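Local coordinates for protein protocatechuate decarboxylase (Klebsiella pneumoniae, PDB 5O3M) that decarboxylates 3,4-dihydroxybenzoic acid as a UbiD-family enzyme that depends on prenylated flavin, and can also run the reverse para-carboxylation of catechols, at residues A[161-166]-A[303-308]; A[166-171]-A[189-194]; A[193-198]-A[293-298]; A[198-203]-A[324-329]. All coordinates share one frame; numbering follows the deposited sequence.

Contact 1: A[161-166]-A[303-308]; sequences TPIDAG and SGHAMP
Ser303 OG lies within 2.9 Å of both Ile163 O and Asp164 O, two successive carbonyls of the 161-166 loop, its single proton able to serve one at a time. The same oxygen accepts from His305 N at 3.1 Å, which makes an ST turn, so three backbone groups surround this hydroxyl. Its first torsion (71°) sets OG between the serine's own N and carbonyl carbon. A backbone bond follows, Ala165 N to Ala306 O at 2.7 Å. Ile163 lays CD1 over one face of the His305 ring, a CH-pi contact 4.0 Å from the centroid. Thr161 CG2 presses on CG of the Pro308 ring at a tight 3.4 Å. The Asp164 carboxylate is gripped from within its own loop: Thr161 N reaches OD2 and Thr161 OG1 reaches OD1 at 2.8 Å, both from above the carboxylate plane. These bonds straddle the type I turn 161-164, and Thr161 OG1 also takes the N-H of Ile163 in a second ST turn. Phe498 and Pro497 of a second subunit pack on Thr161 and Ile163. The contact joins the loop before strand 168-177 to strand 305-308 in the Rift-related domain, with the Met307 side chain about 6 Å from bound pentane-1,5-diol. Its chemistry implies a loop probably shaped in good part by its threonine and aspartate and fastened by a serine hydroxyl and one short backbone N-H...O hydrogen bond.

Contact 2: A[166-171]-A[189-194]; sequences GPFFCL and IHRLCV. With 9JE (pentane-1,5-diol), chain G.
Phe168 turns one ring face to Cys193, its partner in a non-hydrogen-bonded antiparallel pair. Cys193 CB stands over that face, 3.9 Å from the centroid and offset toward the rim, and SG follows at 4.4 Å in a sulfur-aromatic contact. With SG anti to the cysteine's backbone N (chi1 -177°), the sulfur stays over the ring face and also lies 3.8 Å from Gly166 CA. The aliphatic part of Arg191 passes the same ring obliquely, CD to CE2 4.0 Å, while its guanidinium plane stands 79° from the ring and its charged end goes to Glu309. On the other face of the sheet Phe169 crosses Val194 at a slant, CE2 meeting CG2 at 3.6 Å. Between these layers Phe169 and Leu192 exchange two backbone bonds, Phe169 N to Leu192 O at 2.8 Å and Leu192 N to Phe169 O at 2.7 Å; Val194 N adds a bond to Pro167 O. Farther along the strand the carbonyl O of Cys170 accepts a hydrogen bond of 2.8 Å from O07 of pentane-1,5-diol. This is an antiparallel beta hairpin of strands 168-177 and 185-196 in the Rift-related domain, whose Cys170 carbonyl contributes to the diol pocket, with Leu340, His347, Leu350 and Ala351.

Contact 3: A[193-198]-A[293-298]; sequences CVQGRD and VRVRED
A small side-chain-to-backbone contact joins the later part of strand 185-196 to the irregular loop between strands 283-289 and 305-308, inside the Rift-related domain. The backbones stay well apart, the nearest CA atoms, those of Cys193 and Glu297, being 7.2 Å from each other, so the gap is bridged by one amide and one water. Gln195 NE2 donates to Glu297 O at 3.0 Å in an almost straight bond, 178° at the hydrogen. The acceptor lies in the plane of the glutamine amide, whereas the donor sits 15° off the carbonyl plane of Glu297. A bend in the Gln195 chain at chi2 (-71°) carries the amide across to this carbonyl. Both ends of that amide have further partners: NE2 also bonds Ser201 OG on the following strand, and OE1 accepts from Gln299 NE2. Its rotation is therefore fixed by three neighbours, with the nitrogen end shared between a carbonyl and a hydroxyl. Val295 CG1 approaches the same nitrogen at 4.4 Å, giving the amide an apolar neighbour. The carbonyl oxygen Glu297 O also has Cys193 SG 4.0 Å away. The water accepts weakly from Cys193 N at 3.3 Å and donates to Glu297 OE2 at 3.0 Å, while the other carboxylate oxygen, OE1, is held by the backbone N-H of Asn318. Directional polar bonds thus hold the loop to the strand, with little apolar surface shared.

Contact 4: A[198-203]-A[324-329]; sequences DELSMF and IKVKAV
Bends at chi2 (67°) and chi3 (65°) curl the Lys325 chain back over strand 199-202, so that NZ arrives between two carboxylates. Asp198 carries its CG between its own N and carbonyl carbon (chi1 63°), which turns the carboxylate to the lysine. NZ lies 3.3 Å from Asp198 OD1, above the carboxylate plane, and has a weak bond to OD2. From the next residue Glu199 OE2 approaches at 3.4 Å, another weak bond, completing a three-residue salt-bridge network in which one ammonium is shared by two acids. Glu199 and Lys325 face each other as a non-hydrogen-bonded antiparallel pair. The neighbouring Leu200 and Ile324 form a hydrogen-bonded pair: Ile324 N meets Leu200 O at 2.6 Å, and Leu200 N returns a bond to Ile324 O. Val326 N closes the pairing on Asp198 O at 2.9 Å. On the opposite, buried face Leu200 CD1 touches Val326 CG2 at 3.6 Å, and Met202 SD lies 3.7 Å from Ile324 CD1. That apolar layer continues into Ile226 and Ile228 of strand 224-230 and Ile285 of strand 283-289, while strand 185-196 flanks strand 199-202 on its other edge in the same antiparallel sheet.

From the N terminus, the 161-166 loop leads straight into strand 168-177, and contacts 1 and 2 share Gly166. Contact 2 closes the short hairpin to strand 185-196. Contact 3 starts on the last part of that strand and spans almost a hundred residues to the 293-298 loop; contacts 2 and 3 both fall within the wider loop that contact 1 closes at 303-308. Contact 4 begins at Asp198, where contact 3's first segment ends, and reaches beyond it to 324-329, so it crosses both contact 3 and contact 1. Together they tie strands 168-177, 185-196, 199-202 and 323-331, consecutive partners in the antiparallel sheet, to the 293-298 loop and strand 305-308.

Contact 1: A[161-166]-A[303-308]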
loop_
_atom_site.group_PDB
_atom_site.type_symbol
_atom_site.label_atom_id
_atom_site.label_comp_id
_atom_site.label_asym_id
_atom_site.label_seq_id
_atom_site.Cartn_x
_atom_site.Cartn_y
_atom_site.Cartn_z
ATOM N N THR A 161 27.421 25.663 -21.716
ATOM C CA THR A 161 28.258 24.476 -21.677
ATOM C C THR A 161 28.791 24.176 -23.067
ATOM O O THR A 161 28.231 24.627 -24.071
ATOM C CB THR A 161 27.504 23.242 -21.154
ATOM O OG1 THR A 161 26.726 22.638 -22.214
ATOM C CG2 THR A 161 26.607 23.619 -19.970
ATOM N N PRO A 162 29.864 23.387 -23.152
ATOM C CA PRO A 162 30.412 23.015 -24.470
ATOM C C PRO A 162 29.455 22.243 -25.373
ATOM O O PRO A 162 29.740 22.131 -26.568
ATOM C CB PRO A 162 31.638 22.161 -24.108
ATOM C CG PRO A 162 32.021 22.623 -22.688
ATOM C CD PRO A 162 30.706 22.934 -22.026
ATOM N N ILE A 163 28.351 21.703 -24.868
ATOM C CA ILE A 163 27.466 20.884 -25.691
ATOM C C ILE A 163 26.143 21.597 -25.971
ATOM O O ILE A 163 25.145 20.950 -26.284
ATOM C CB ILE A 163 27.222 19.496 -25.061
ATOM C CG1 ILE A 163 26.567 19.633 -23.678
ATOM C CG2 ILE A 163 28.521 18.721 -24.983
ATOM C CD1 ILE A 163 25.980 18.326 -23.102
ATOM N N ASP A 164 26.112 22.921 -25.841
ATOM C CA ASP A 164 24.896 23.665 -26.124
ATOM C C ASP A 164 24.555 23.603 -27.625
ATOM O O ASP A 164 25.334 23.135 -28.464
ATOM C CB ASP A 164 25.045 25.117 -25.662
ATOM C CG ASP A 164 24.997 25.275 -24.123
ATOM O OD1 ASP A 164 24.827 24.269 -23.387
ATOM O OD2 ASP A 164 25.131 26.431 -23.660
ATOM N N ALA A 165 23.358 24.080 -27.962
ATOM C CA ALA A 165 22.986 24.187 -29.366
ATOM C C ALA A 165 23.862 25.192 -30.096
ATOM O O ALA A 165 24.185 24.998 -31.272
ATOM C CB ALA A 165 21.517 24.586 -29.483
ATOM N N GLY A 166 24.254 26.260 -29.403
ATOM C CA GLY A 166 24.996 27.367 -29.954
ATOM C C GLY A 166 25.013 28.510 -28.950
ATOM O O GLY A 166 24.668 28.337 -27.772
ATOM N N SER A 303 24.912 19.212 -31.555
ATOM C CA SER A 303 25.228 18.745 -30.212
ATOM C C SER A 303 24.148 17.843 -29.637
ATOM O O SER A 303 24.415 17.128 -28.668
ATOM C CB SER A 303 25.435 19.935 -29.280
ATOM O OG SER A 303 24.196 20.567 -29.033
ATOM N N GLY A 304 22.944 17.858 -30.208
ATOM C CA GLY A 304 21.797 17.197 -29.623
ATOM C C GLY A 304 21.099 17.954 -28.507
ATOM O O GLY A 304 20.043 17.509 -28.040
ATOM N N HIS A 305 21.633 19.086 -28.062
ATOM C CA HIS A 305 21.096 19.745 -26.883
ATOM C C HIS A 305 20.777 21.200 -27.185
ATOM O O HIS A 305 21.132 21.746 -28.235
ATOM C CB HIS A 305 22.068 19.652 -25.699
ATOM C CG HIS A 305 22.359 18.248 -25.275
ATOM N ND1 HIS A 305 23.477 17.559 -25.697
ATOM C CD2 HIS A 305 21.661 17.389 -24.496
ATOM C CE1 HIS A 305 23.467 16.345 -25.179
ATOM N NE2 HIS A 305 22.372 16.214 -24.450
ATOM N N ALA A 306 20.085 21.812 -26.229
ATOM C CA ALA A 306 19.778 23.228 -26.246
ATOM C C ALA A 306 20.744 23.945 -25.299
ATOM O O ALA A 306 21.813 24.398 -25.715
ATOM C CB ALA A 306 18.302 23.436 -25.866
ATOM N N MET A 307 20.391 24.034 -24.021
ATOM C CA MET A 307 21.315 24.476 -22.984
ATOM C C MET A 307 20.853 23.877 -21.662
ATOM O O MET A 307 19.857 23.139 -21.642
ATOM C CB MET A 307 21.364 26.003 -22.894
ATOM C CG MET A 307 19.994 26.601 -22.651
ATOM S SD MET A 307 20.050 28.332 -22.208
ATOM C CE MET A 307 20.706 28.262 -20.543
ATOM N N PRO A 308 21.535 24.179 -20.551
ATOM C CA PRO A 308 21.073 23.706 -19.233
ATOM C C PRO A 308 19.679 24.228 -18.883
ATOM O O PRO A 308 19.386 25.417 -19.020
ATOM C CB PRO A 308 22.141 24.250 -18.274
ATOM C CG PRO A 308 23.400 24.343 -19.146
ATOM C CD PRO A 308 22.868 24.812 -20.481
#

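Contact 2: A[166-171]-A[189-194]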
loop_
_atom_site.group_PDB
_atom_site.type_symbol
_atom_site.label_atom_id
_atom_site.label_comp_id
_atom_site.label_asym_id
_atom_site.label_seq_id
_atom_site.Cartn_x
_atom_site.Cartn_y
_atom_site.Cartn_z
ATOM N N GLY A 166 24.254 26.260 -29.403
ATOM C CA GLY A 166 24.996 27.367 -29.954
ATOM C C GLY A 166 25.013 28.510 -28.950
ATOM O O GLY A 166 24.668 28.337 -27.772
ATOM N N PRO A 167 25.431 29.697 -29.387
ATOM C CA PRO A 167 25.423 30.859 -28.483
ATOM C C PRO A 167 23.999 31.289 -28.133
ATOM O O PRO A 167 23.105 31.267 -28.982
ATOM C CB PRO A 167 26.154 31.950 -29.286
ATOM C CG PRO A 167 26.799 31.244 -30.456
ATOM C CD PRO A 167 26.011 29.999 -30.709
ATOM N N PHE A 168 23.793 31.713 -26.877
ATOM C CA PHE A 168 22.473 32.121 -26.393
ATOM C C PHE A 168 22.468 33.526 -25.795
ATOM O O PHE A 168 23.444 33.958 -25.171
ATOM C CB PHE A 168 21.942 31.153 -25.311
ATOM C CG PHE A 168 21.272 29.926 -25.863
ATOM C CD1 PHE A 168 22.026 28.835 -26.286
ATOM C CD2 PHE A 168 19.886 29.853 -25.939
ATOM C CE1 PHE A 168 21.411 27.703 -26.794
ATOM C CE2 PHE A 168 19.259 28.712 -26.441
ATOM C CZ PHE A 168 20.028 27.642 -26.872
ATOM N N PHE A 169 21.352 34.231 -25.986
ATOM C CA PHE A 169 20.907 35.275 -25.071
ATOM C C PHE A 169 19.804 34.678 -24.206
ATOM O O PHE A 169 18.806 34.165 -24.735
ATOM C CB PHE A 169 20.382 36.506 -25.816
ATOM C CG PHE A 169 21.345 37.059 -26.855
ATOM C CD1 PHE A 169 22.483 37.756 -26.473
ATOM C CD2 PHE A 169 21.096 36.890 -28.208
ATOM C CE1 PHE A 169 23.362 38.265 -27.425
ATOM C CE2 PHE A 169 21.964 37.387 -29.156
ATOM C CZ PHE A 169 23.098 38.089 -28.761
ATOM N N CYS A 170 19.982 34.733 -22.885
ATOM C CA CYS A 170 19.082 34.051 -21.958
ATOM C C CYS A 170 18.155 34.980 -21.194
ATOM O O CYS A 170 17.305 34.495 -20.444
ATOM C CB CYS A 170 19.880 33.206 -20.954
ATOM S SG CYS A 170 20.737 31.785 -21.698
ATOM N N LEU A 171 18.274 36.292 -21.358
ATOM C CA LEU A 171 17.413 37.211 -20.618
ATOM C C LEU A 171 16.759 38.207 -21.565
ATOM O O LEU A 171 16.750 39.416 -21.331
ATOM C CB LEU A 171 18.200 37.912 -19.514
ATOM C CG LEU A 171 18.377 37.111 -18.221
ATOM C CD1 LEU A 171 19.166 37.900 -17.223
ATOM C CD2 LEU A 171 17.010 36.705 -17.623
ATOM N N ILE A 189 9.590 36.900 -21.250
ATOM C CA ILE A 189 11.019 36.593 -21.193
ATOM C C ILE A 189 11.274 35.328 -21.995
ATOM O O ILE A 189 10.529 34.343 -21.877
ATOM C CB ILE A 189 11.523 36.425 -19.747
ATOM C CG1 ILE A 189 11.295 37.693 -18.932
ATOM C CG2 ILE A 189 13.011 36.107 -19.720
ATOM C CD1 ILE A 189 11.834 37.599 -17.506
ATOM N N HIS A 190 12.324 35.360 -22.811
ATOM C CA HIS A 190 12.727 34.235 -23.629
ATOM C C HIS A 190 14.245 34.119 -23.589
ATOM O O HIS A 190 14.959 35.064 -23.240
ATOM C CB HIS A 190 12.290 34.390 -25.096
ATOM C CG HIS A 190 10.818 34.583 -25.293
ATOM N ND1 HIS A 190 10.008 33.608 -25.836
ATOM C CD2 HIS A 190 10.015 35.649 -25.057
ATOM C CE1 HIS A 190 8.768 34.056 -25.911
ATOM N NE2 HIS A 190 8.744 35.293 -25.447
ATOM N N ARG A 191 14.723 32.939 -23.951
ATOM C CA ARG A 191 16.090 32.726 -24.387
ATOM C C ARG A 191 16.092 32.596 -25.913
ATOM O O ARG A 191 15.080 32.221 -26.516
ATOM C CB ARG A 191 16.678 31.479 -23.717
ATOM C CG ARG A 191 16.095 30.150 -24.214
ATOM C CD ARG A 191 16.626 28.992 -23.383
ATOM N NE ARG A 191 16.228 27.687 -23.913
ATOM C CZ ARG A 191 16.208 26.566 -23.188
ATOM N NH1 ARG A 191 16.554 26.606 -21.902
ATOM N NH2 ARG A 191 15.839 25.405 -23.740
ATOM N N LEU A 192 17.221 32.946 -26.539
ATOM C CA LEU A 192 17.345 32.922 -27.999
ATOM C C LEU A 192 18.723 32.416 -28.398
ATOM O O LEU A 192 19.735 32.881 -27.856
ATOM C CB LEU A 192 17.123 34.317 -28.605
ATOM C CG LEU A 192 15.831 35.070 -28.271
ATOM C CD1 LEU A 192 16.007 35.902 -27.006
ATOM C CD2 LEU A 192 15.395 35.944 -29.428
ATOM N N CYS A 193 18.767 31.486 -29.355
ATOM C CA CYS A 193 20.030 30.983 -29.883
ATOM C C CYS A 193 20.394 31.713 -31.180
ATOM O O CYS A 193 19.537 31.926 -32.048
ATOM C CB CYS A 193 19.962 29.464 -30.118
ATOM S SG CYS A 193 21.528 28.668 -30.713
ATOM N N VAL A 194 21.672 32.084 -31.305
ATOM C CA VAL A 194 22.163 32.876 -32.434
ATOM C C VAL A 194 22.407 31.947 -33.617
ATOM O O VAL A 194 23.256 31.052 -33.557
ATOM C CB VAL A 194 23.445 33.647 -32.074
ATOM C CG1 VAL A 194 23.865 34.582 -33.233
ATOM C CG2 VAL A 194 23.255 34.435 -30.805
HETATM C C02 9JE G . 11.222 32.359 -16.720
HETATM C C03 9JE G . 12.535 33.045 -16.392
HETATM C C04 9JE G . 13.765 32.203 -16.721
HETATM C C05 9JE G . 14.532 32.697 -17.953
HETATM C C06 9JE G . 15.649 31.742 -18.398
HETATM O O01 9JE G . 10.492 32.214 -15.534
HETATM O O07 9JE G . 16.152 32.110 -19.666
#

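Contact 3: A[193-198]-A[293-298]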
loop_
_atom_site.group_PDB
_atom_site.type_symbol
_atom_site.label_atom_id
_atom_site.label_comp_id
_atom_site.label_asym_id
_atom_site.label_seq_id
_atom_site.Cartn_x
_atom_site.Cartn_y
_atom_site.Cartn_z
ATOM N N CYS A 193 18.767 31.486 -29.355
ATOM C CA CYS A 193 20.030 30.983 -29.883
ATOM C C CYS A 193 20.394 31.713 -31.180
ATOM O O CYS A 193 19.537 31.926 -32.048
ATOM C CB CYS A 193 19.962 29.464 -30.118
ATOM S SG CYS A 193 21.528 28.668 -30.713
ATOM N N VAL A 194 21.672 32.084 -31.305
ATOM C CA VAL A 194 22.163 32.876 -32.434
ATOM C C VAL A 194 22.407 31.947 -33.617
ATOM O O VAL A 194 23.256 31.052 -33.557
ATOM C CB VAL A 194 23.445 33.647 -32.074
ATOM C CG1 VAL A 194 23.865 34.582 -33.233
ATOM C CG2 VAL A 194 23.255 34.435 -30.805
ATOM N N GLN A 195 21.676 32.174 -34.705
ATOM C CA GLN A 195 21.647 31.229 -35.810
ATOM C C GLN A 195 22.317 31.732 -37.076
ATOM O O GLN A 195 22.546 30.929 -37.988
ATOM C CB GLN A 195 20.199 30.840 -36.123
ATOM C CG GLN A 195 19.481 30.239 -34.910
ATOM C CD GLN A 195 19.990 28.850 -34.573
ATOM O OE1 GLN A 195 20.858 28.315 -35.262
ATOM N NE2 GLN A 195 19.440 28.253 -33.520
ATOM N N GLY A 196 22.642 33.018 -37.159
ATOM C CA GLY A 196 23.272 33.522 -38.363
ATOM C C GLY A 196 23.596 34.997 -38.267
ATOM O O GLY A 196 23.438 35.638 -37.223
ATOM N N ARG A 197 24.064 35.512 -39.403
ATOM C CA ARG A 197 24.388 36.925 -39.553
ATOM C C ARG A 197 23.296 37.825 -38.987
ATOM O O ARG A 197 23.583 38.901 -38.448
ATOM C CB ARG A 197 24.600 37.211 -41.042
ATOM C CG ARG A 197 25.348 38.472 -41.378
ATOM C CD ARG A 197 25.069 38.860 -42.822
ATOM N NE ARG A 197 23.736 39.443 -42.948
ATOM C CZ ARG A 197 23.493 40.752 -43.019
ATOM N NH1 ARG A 197 24.498 41.621 -42.991
ATOM N NH2 ARG A 197 22.247 41.196 -43.121
ATOM N N ASP A 198 22.040 37.404 -39.103
ATOM C CA ASP A 198 20.907 38.255 -38.771
ATOM C C ASP A 198 19.691 37.413 -38.388
ATOM O O ASP A 198 18.553 37.786 -38.687
ATOM C CB ASP A 198 20.581 39.191 -39.944
ATOM C CG ASP A 198 20.153 38.442 -41.223
ATOM O OD1 ASP A 198 20.233 37.190 -41.291
ATOM O OD2 ASP A 198 19.731 39.130 -42.175
ATOM N N VAL A 293 8.690 29.558 -41.683
ATOM C CA VAL A 293 10.129 29.340 -41.571
ATOM C C VAL A 293 10.408 28.715 -40.208
ATOM O O VAL A 293 9.886 29.181 -39.188
ATOM C CB VAL A 293 10.916 30.657 -41.761
ATOM C CG1 VAL A 293 12.341 30.540 -41.253
ATOM C CG2 VAL A 293 10.929 31.060 -43.230
ATOM N N ARG A 294 11.206 27.648 -40.197
ATOM C CA ARG A 294 11.613 26.964 -38.976
ATOM C C ARG A 294 13.069 26.543 -39.120
ATOM O O ARG A 294 13.588 26.400 -40.225
ATOM C CB ARG A 294 10.747 25.724 -38.663
ATOM C CG ARG A 294 9.269 25.993 -38.422
ATOM C CD ARG A 294 9.002 26.616 -37.063
ATOM N NE ARG A 294 7.566 26.717 -36.830
ATOM C CZ ARG A 294 6.779 27.633 -37.388
ATOM N NH1 ARG A 294 7.289 28.552 -38.201
ATOM N NH2 ARG A 294 5.480 27.636 -37.130
ATOM N N VAL A 295 13.724 26.336 -37.983
ATOM C CA VAL A 295 15.130 25.966 -37.951
ATOM C C VAL A 295 15.326 24.937 -36.849
ATOM O O VAL A 295 14.598 24.922 -35.852
ATOM C CB VAL A 295 16.040 27.201 -37.719
ATOM C CG1 VAL A 295 15.998 27.633 -36.265
ATOM C CG2 VAL A 295 17.458 26.908 -38.130
ATOM N N ARG A 296 16.311 24.066 -37.035
ATOM C CA ARG A 296 16.724 23.166 -35.968
ATOM C C ARG A 296 17.618 23.925 -34.989
ATOM O O ARG A 296 18.555 24.615 -35.401
ATOM C CB ARG A 296 17.449 21.956 -36.560
ATOM C CG ARG A 296 17.670 20.802 -35.590
ATOM C CD ARG A 296 17.992 19.505 -36.336
ATOM N NE ARG A 296 18.987 19.698 -37.391
ATOM C CZ ARG A 296 20.306 19.636 -37.210
ATOM N NH1 ARG A 296 20.809 19.388 -36.004
ATOM N NH2 ARG A 296 21.124 19.824 -38.245
ATOM N N GLU A 297 17.323 23.817 -33.694
ATOM C CA GLU A 297 18.000 24.672 -32.720
ATOM C C GLU A 297 19.516 24.503 -32.798
ATOM O O GLU A 297 20.263 25.489 -32.822
ATOM C CB GLU A 297 17.485 24.377 -31.306
ATOM C CG GLU A 297 17.873 25.421 -30.260
ATOM C CD GLU A 297 17.048 25.323 -28.990
ATOM O OE1 GLU A 297 16.370 24.298 -28.800
ATOM O OE2 GLU A 297 17.069 26.266 -28.175
ATOM N N ASP A 298 19.985 23.253 -32.872
ATOM C CA ASP A 298 21.406 22.928 -32.889
ATOM C C ASP A 298 21.965 22.759 -34.306
ATOM O O ASP A 298 23.013 22.128 -34.475
ATOM C CB ASP A 298 21.662 21.664 -32.056
ATOM C CG ASP A 298 21.024 20.400 -32.658
ATOM O OD1 ASP A 298 19.976 20.489 -33.329
ATOM O OD2 ASP A 298 21.581 19.306 -32.449
HETATM O O HOH W 1 16.737 28.848 -29.624
#

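Contact 4: A[198-203]-A[324-329]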
loop_
_atom_site.group_PDB
_atom_site.type_symbol
_atom_site.label_atom_id
_atom_site.label_comp_id
_atom_site.label_asym_id
_atom_site.label_seq_id
_atom_site.Cartn_x
_atom_site.Cartn_y
_atom_site.Cartn_z
ATOM N N ASP A 198 22.040 37.404 -39.103
ATOM C CA ASP A 198 20.907 38.255 -38.771
ATOM C C ASP A 198 19.691 37.413 -38.388
ATOM O O ASP A 198 18.553 37.786 -38.687
ATOM C CB ASP A 198 20.581 39.191 -39.944
ATOM C CG ASP A 198 20.153 38.442 -41.223
ATOM O OD1 ASP A 198 20.233 37.190 -41.291
ATOM O OD2 ASP A 198 19.731 39.130 -42.175
ATOM N N GLU A 199 19.914 36.288 -37.706
ATOM C CA GLU A 199 18.828 35.399 -37.322
ATOM C C GLU A 199 19.043 34.884 -35.909
ATOM O O GLU A 199 20.177 34.685 -35.462
ATOM C CB GLU A 199 18.701 34.205 -38.281
ATOM C CG GLU A 199 18.368 34.579 -39.714
ATOM C CD GLU A 199 18.226 33.366 -40.611
ATOM O OE1 GLU A 199 18.840 32.313 -40.307
ATOM O OE2 GLU A 199 17.494 33.473 -41.619
ATOM N N LEU A 200 17.924 34.655 -35.222
ATOM C CA LEU A 200 17.871 34.015 -33.920
ATOM C C LEU A 200 16.681 33.073 -33.912
ATOM O O LEU A 200 15.605 33.429 -34.404
ATOM C CB LEU A 200 17.713 35.029 -32.779
ATOM C CG LEU A 200 18.735 36.160 -32.689
ATOM C CD1 LEU A 200 18.011 37.476 -32.587
ATOM C CD2 LEU A 200 19.623 35.947 -31.484
ATOM N N SER A 201 16.878 31.875 -33.368
ATOM C CA SER A 201 15.759 30.992 -33.085
ATOM C C SER A 201 15.196 31.337 -31.709
ATOM O O SER A 201 15.928 31.749 -30.803
ATOM C CB SER A 201 16.180 29.521 -33.151
ATOM O OG SER A 201 17.236 29.228 -32.244
ATOM N N MET A 202 13.879 31.197 -31.569
ATOM C CA MET A 202 13.200 31.600 -30.342
ATOM C C MET A 202 12.043 30.648 -30.069
ATOM O O MET A 202 11.175 30.455 -30.928
ATOM C CB MET A 202 12.695 33.040 -30.453
ATOM C CG MET A 202 12.094 33.588 -29.169
ATOM S SD MET A 202 11.309 35.206 -29.351
ATOM C CE MET A 202 11.977 36.013 -27.913
ATOM N N PHE A 203 12.025 30.055 -28.881
ATOM C CA PHE A 203 10.885 29.253 -28.457
ATOM C C PHE A 203 9.846 30.149 -27.795
ATOM O O PHE A 203 10.176 30.935 -26.898
ATOM C CB PHE A 203 11.305 28.150 -27.484
ATOM C CG PHE A 203 10.144 27.383 -26.933
ATOM C CD1 PHE A 203 9.498 26.439 -27.708
ATOM C CD2 PHE A 203 9.671 27.633 -25.655
ATOM C CE1 PHE A 203 8.409 25.737 -27.210
ATOM C CE2 PHE A 203 8.577 26.938 -25.150
ATOM C CZ PHE A 203 7.949 25.991 -25.928
ATOM N N ILE A 324 13.655 34.720 -35.622
ATOM C CA ILE A 324 13.631 36.181 -35.663
ATOM C C ILE A 324 14.640 36.654 -36.708
ATOM O O ILE A 324 15.847 36.401 -36.583
ATOM C CB ILE A 324 13.946 36.808 -34.295
ATOM C CG1 ILE A 324 12.890 36.455 -33.254
ATOM C CG2 ILE A 324 14.015 38.321 -34.426
ATOM C CD1 ILE A 324 13.173 37.070 -31.893
ATOM N N LYS A 325 14.146 37.339 -37.738
ATOM C CA LYS A 325 14.998 38.043 -38.687
ATOM C C LYS A 325 15.292 39.434 -38.123
ATOM O O LYS A 325 14.369 40.226 -37.895
ATOM C CB LYS A 325 14.323 38.111 -40.059
ATOM C CG LYS A 325 15.060 38.942 -41.105
ATOM C CD LYS A 325 16.399 38.329 -41.507
ATOM C CE LYS A 325 16.229 36.989 -42.198
ATOM N NZ LYS A 325 17.458 36.608 -42.951
ATOM N N VAL A 326 16.569 39.717 -37.876
ATOM C CA VAL A 326 16.981 40.947 -37.204
ATOM C C VAL A 326 17.048 42.091 -38.212
ATOM O O VAL A 326 17.779 42.016 -39.205
ATOM C CB VAL A 326 18.333 40.757 -36.506
ATOM C CG1 VAL A 326 18.823 42.081 -35.938
ATOM C CG2 VAL A 326 18.222 39.668 -35.406
ATOM N N LYS A 327 16.293 43.159 -37.949
ATOM C CA LYS A 327 16.351 44.369 -38.760
ATOM C C LYS A 327 17.258 45.440 -38.171
ATOM O O LYS A 327 17.756 46.282 -38.916
ATOM C CB LYS A 327 14.949 44.967 -38.951
ATOM C CG LYS A 327 13.905 44.014 -39.523
ATOM C CD LYS A 327 14.100 43.761 -41.014
ATOM C CE LYS A 327 12.892 44.259 -41.800
ATOM N NZ LYS A 327 12.756 43.623 -43.148
ATOM N N ALA A 328 17.497 45.435 -36.863
ATOM C CA ALA A 328 18.389 46.418 -36.262
ATOM C C ALA A 328 18.800 45.955 -34.869
ATOM O O ALA A 328 18.091 45.177 -34.224
ATOM C CB ALA A 328 17.722 47.799 -36.189
ATOM N N VAL A 329 19.955 46.434 -34.416
ATOM C CA VAL A 329 20.353 46.348 -33.013
ATOM C C VAL A 329 20.684 47.759 -32.554
ATOM O O VAL A 329 21.534 48.431 -33.156
ATOM C CB VAL A 329 21.554 45.413 -32.788
ATOM C CG1 VAL A 329 21.928 45.400 -31.301
ATOM C CG2 VAL A 329 21.266 44.003 -33.291
#